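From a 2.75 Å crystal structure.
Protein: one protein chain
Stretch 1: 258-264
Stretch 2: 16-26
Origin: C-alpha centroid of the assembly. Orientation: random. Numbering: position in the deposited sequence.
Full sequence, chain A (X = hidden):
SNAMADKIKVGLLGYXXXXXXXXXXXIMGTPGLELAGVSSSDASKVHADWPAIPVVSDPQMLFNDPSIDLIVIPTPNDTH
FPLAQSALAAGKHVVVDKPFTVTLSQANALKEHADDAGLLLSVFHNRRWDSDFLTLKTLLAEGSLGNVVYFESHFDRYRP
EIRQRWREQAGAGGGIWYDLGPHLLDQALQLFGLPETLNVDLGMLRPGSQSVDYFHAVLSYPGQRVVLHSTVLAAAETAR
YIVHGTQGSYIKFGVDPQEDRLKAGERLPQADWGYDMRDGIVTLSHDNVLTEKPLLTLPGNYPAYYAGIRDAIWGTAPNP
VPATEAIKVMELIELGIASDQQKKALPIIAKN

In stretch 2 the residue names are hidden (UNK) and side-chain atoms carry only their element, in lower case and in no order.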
# COMPACT_ATOMS: atom_id res chain seq x y z
N GLN A 258 -1.30 8.15 9.97
CA GLN A 258 -2.67 8.27 9.45
C GLN A 258 -3.57 7.12 9.85
O GLN A 258 -4.72 7.33 10.25
CB GLN A 258 -2.67 8.42 7.93
CG GLN A 258 -1.81 9.54 7.40
CD GLN A 258 -1.78 9.58 5.89
OE1 GLN A 258 -2.76 9.96 5.24
NE2 GLN A 258 -0.65 9.19 5.32
N GLU A 259 -3.07 5.89 9.75
CA GLU A 259 -3.91 4.73 10.00
C GLU A 259 -4.63 4.81 11.35
O GLU A 259 -5.83 4.56 11.44
CB GLU A 259 -3.11 3.43 9.90
CG GLU A 259 -3.99 2.19 9.91
CD GLU A 259 -3.22 0.91 9.58
OE1 GLU A 259 -1.99 0.87 9.77
OE2 GLU A 259 -3.88 -0.05 9.12
N ASP A 260 -3.89 5.15 12.40
CA ASP A 260 -4.46 5.26 13.74
C ASP A 260 -5.57 6.30 13.80
O ASP A 260 -6.65 6.05 14.35
CB ASP A 260 -3.38 5.57 14.77
CG ASP A 260 -2.57 4.34 15.16
OD1 ASP A 260 -3.18 3.28 15.44
OD2 ASP A 260 -1.32 4.44 15.21
N ARG A 261 -5.31 7.47 13.23
CA ARG A 261 -6.27 8.57 13.28
C ARG A 261 -7.53 8.26 12.47
O ARG A 261 -8.62 8.72 12.82
CB ARG A 261 -5.62 9.87 12.83
CG ARG A 261 -4.58 10.39 13.82
CD ARG A 261 -3.85 11.62 13.29
NE ARG A 261 -4.76 12.72 12.98
CZ ARG A 261 -4.37 13.89 12.50
NH1 ARG A 261 -3.08 14.12 12.28
NH2 ARG A 261 -5.25 14.84 12.25
N LEU A 262 -7.39 7.48 11.41
CA LEU A 262 -8.56 7.06 10.64
C LEU A 262 -9.34 6.03 11.45
O LEU A 262 -10.55 6.13 11.58
CB LEU A 262 -8.15 6.49 9.28
CG LEU A 262 -7.62 7.53 8.28
CD1 LEU A 262 -7.12 6.88 6.99
CD2 LEU A 262 -8.68 8.59 7.98
N LYS A 263 -8.62 5.04 11.99
CA LYS A 263 -9.21 4.08 12.93
C LYS A 263 -10.05 4.79 13.98
O LYS A 263 -11.15 4.36 14.31
CB LYS A 263 -8.11 3.27 13.62
CG LYS A 263 -7.77 1.95 12.95
CD LYS A 263 -6.37 1.47 13.34
CE LYS A 263 -6.18 1.44 14.85
NZ LYS A 263 -7.13 0.51 15.52
N ALA A 264 -9.50 5.88 14.52
CA ALA A 264 -10.17 6.61 15.60
C ALA A 264 -11.39 7.38 15.11
O ALA A 264 -12.12 7.97 15.90
CB ALA A 264 -9.19 7.54 16.30
N UNK A 16 -15.77 -3.87 5.53
CA UNK A 16 -14.71 -4.49 6.31
C UNK A 16 -13.84 -3.44 6.98
O UNK A 16 -14.12 -2.24 6.91
N UNK A 17 -12.78 -3.90 7.63
CA UNK A 17 -11.85 -3.00 8.29
C UNK A 17 -11.28 -1.96 7.32
O UNK A 17 -11.02 -0.82 7.69
c UNK A 17 -9.68 -2.42 10.78
c UNK A 17 -8.53 -2.56 8.69
c UNK A 17 -8.68 -1.60 11.28
c UNK A 17 -7.61 -1.27 10.48
o UNK A 17 -6.61 -0.46 10.97
c UNK A 17 -7.53 -1.74 9.18
c UNK A 17 -9.62 -2.91 9.48
c UNK A 17 -10.71 -3.79 8.94
N UNK A 18 -11.09 -2.38 6.07
CA UNK A 18 -10.51 -1.49 5.06
C UNK A 18 -11.50 -0.42 4.59
O UNK A 18 -11.12 0.75 4.46
c UNK A 18 -9.99 -2.30 3.88
N UNK A 19 -12.74 -0.81 4.33
CA UNK A 19 -13.75 0.15 3.87
C UNK A 19 -14.02 1.19 4.94
O UNK A 19 -14.11 2.40 4.66
c UNK A 19 -15.05 -0.58 3.53
o UNK A 19 -14.91 -1.35 2.35
N UNK A 20 -14.15 0.70 6.16
CA UNK A 20 -14.41 1.52 7.34
C UNK A 20 -13.24 2.47 7.61
O UNK A 20 -13.44 3.66 7.87
c UNK A 20 -14.28 1.13 9.89
c UNK A 20 -15.52 1.30 10.76
c UNK A 20 -14.63 0.58 8.52
n UNK A 20 -14.17 2.47 12.52
c UNK A 20 -15.14 1.37 12.24
N UNK A 21 -12.03 1.94 7.53
CA UNK A 21 -10.84 2.68 7.96
C UNK A 21 -10.25 3.57 6.87
O UNK A 21 -9.88 4.71 7.12
c UNK A 21 -8.56 2.50 9.00
c UNK A 21 -9.76 1.72 8.49
o UNK A 21 -10.30 0.94 9.57
N UNK A 22 -10.16 3.06 5.65
CA UNK A 22 -9.50 3.79 4.58
C UNK A 22 -10.46 4.31 3.52
O UNK A 22 -10.65 5.52 3.37
c UNK A 22 -7.30 1.22 5.36
c UNK A 22 -6.29 3.37 5.12
c UNK A 22 -7.32 2.50 4.82
c UNK A 22 -5.26 2.99 5.96
c UNK A 22 -5.25 1.72 6.50
c UNK A 22 -8.44 2.92 3.91
c UNK A 22 -6.27 0.83 6.20
N UNK A 23 -11.06 3.39 2.79
CA UNK A 23 -11.79 3.75 1.58
C UNK A 23 -12.94 4.74 1.77
O UNK A 23 -13.03 5.74 1.07
n UNK A 23 -9.58 -0.05 0.56
c UNK A 23 -9.17 0.88 -0.29
c UNK A 23 -12.22 2.48 0.84
n UNK A 23 -10.05 1.86 -0.28
c UNK A 23 -11.08 1.55 0.59
c UNK A 23 -10.76 0.35 1.13
N UNK A 24 -13.82 4.47 2.73
CA UNK A 24 -14.93 5.39 2.98
C UNK A 24 -14.40 6.78 3.34
O UNK A 24 -14.61 7.73 2.61
c UNK A 24 -15.85 4.85 4.08
N UNK A 25 -13.69 6.88 4.47
CA UNK A 25 -13.21 8.17 4.95
C UNK A 25 -12.43 8.93 3.89
O UNK A 25 -12.55 10.15 3.80
c UNK A 25 -12.78 6.47 6.57
c UNK A 25 -12.28 7.79 6.11
c UNK A 25 -13.27 5.77 5.35
N UNK A 26 -11.63 8.22 3.10
CA UNK A 26 -10.75 8.86 2.12
C UNK A 26 -11.47 9.31 0.84
O UNK A 26 -11.17 10.37 0.30
c UNK A 26 -7.74 9.27 2.87
c UNK A 26 -8.43 7.92 2.78
c UNK A 26 -9.57 7.95 1.77
c UNK A 26 -7.43 6.83 2.43

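Position 16 has no side-chain atom and lies just before the helix, at its N-cap; it is Gly 16. Its O accepts from the backbone N of position 20 at 3.0 Å.

Position 17 carries one carbon, then a ring of six carbons bearing one oxygen. CA-to-CB points sideways, but the ring end comes nearer to stretch 1: its oxygen lies 3.3 Å from Glu 259 OE2, which is near the ring plane, and 3.1 Å from Lys 263 CD. The hydroxylated ring defines Tyr 17, with chi1 at 172° (t); its OH donates a weak hydrogen bond to Glu 259 OE2.

Position 18 has a single carbon, out of reach of stretch 1: Ala 18. Position 19 has one carbon and one oxygen, and is buried yet also out of reach. This is Ser 19, whose atom count leaves no second branch.

Position 20 is a row of four carbons ending in nitrogen. That nitrogen stops 4.0 Å from Lys 263 O, a loose approach. The chain is Lys 20.

At position 21 CB carries one oxygen and one carbon. The terminal carbon lies 4.0 Å from Leu 262 CB and 3.9 Å from Lys 263 N, and the backbone O is 3.3 Å from Leu 262 CB. The fork is that of Thr 21; its OG1, turned back into its own helix, donates to Tyr 17 O at 2.7 Å.

Position 22 has one carbon and a six-carbon ring without oxygen. One ring carbon is 3.4 Å from Glu 259 OE2, which sits at the ring edge, and another is 4.1 Å from Leu 262 CD1. This is Phe 22, the two atoms being CZ and CD1.

Position 23 bears a five-membered ring of three carbons and two nitrogens, so it is His 23; both nitrogens are hydrogen-bonded elsewhere in the structure. Position 24, one carbon, is Ala 24, also out of reach.

At position 25 three carbons close a ring onto the backbone N, and CB lies 4.1 Å from Leu 262 CD2. Pro 25 thus has no amide hydrogen to give, and the helix kinks here after a wider pi-type turn at 19-23.

Position 26 has four carbons forked at the second, and the forking carbon is 4.5 Å from Leu 262 CD1: Leu 26.

The helix axes cross at 98° and approach to 8.9 Å; the contact buries 410 Å², both sides summed. Leu 262, pointing toward stretch 2, has the largest covered area and packs against Thr 21, Phe 22 and Pro 25. Beside this apolar center, Glu 259 reaches the Tyr 17 hydroxyl and the Phe 22 edge through OE2.

Stretch 2 (16-26) GYASKTFHAPL
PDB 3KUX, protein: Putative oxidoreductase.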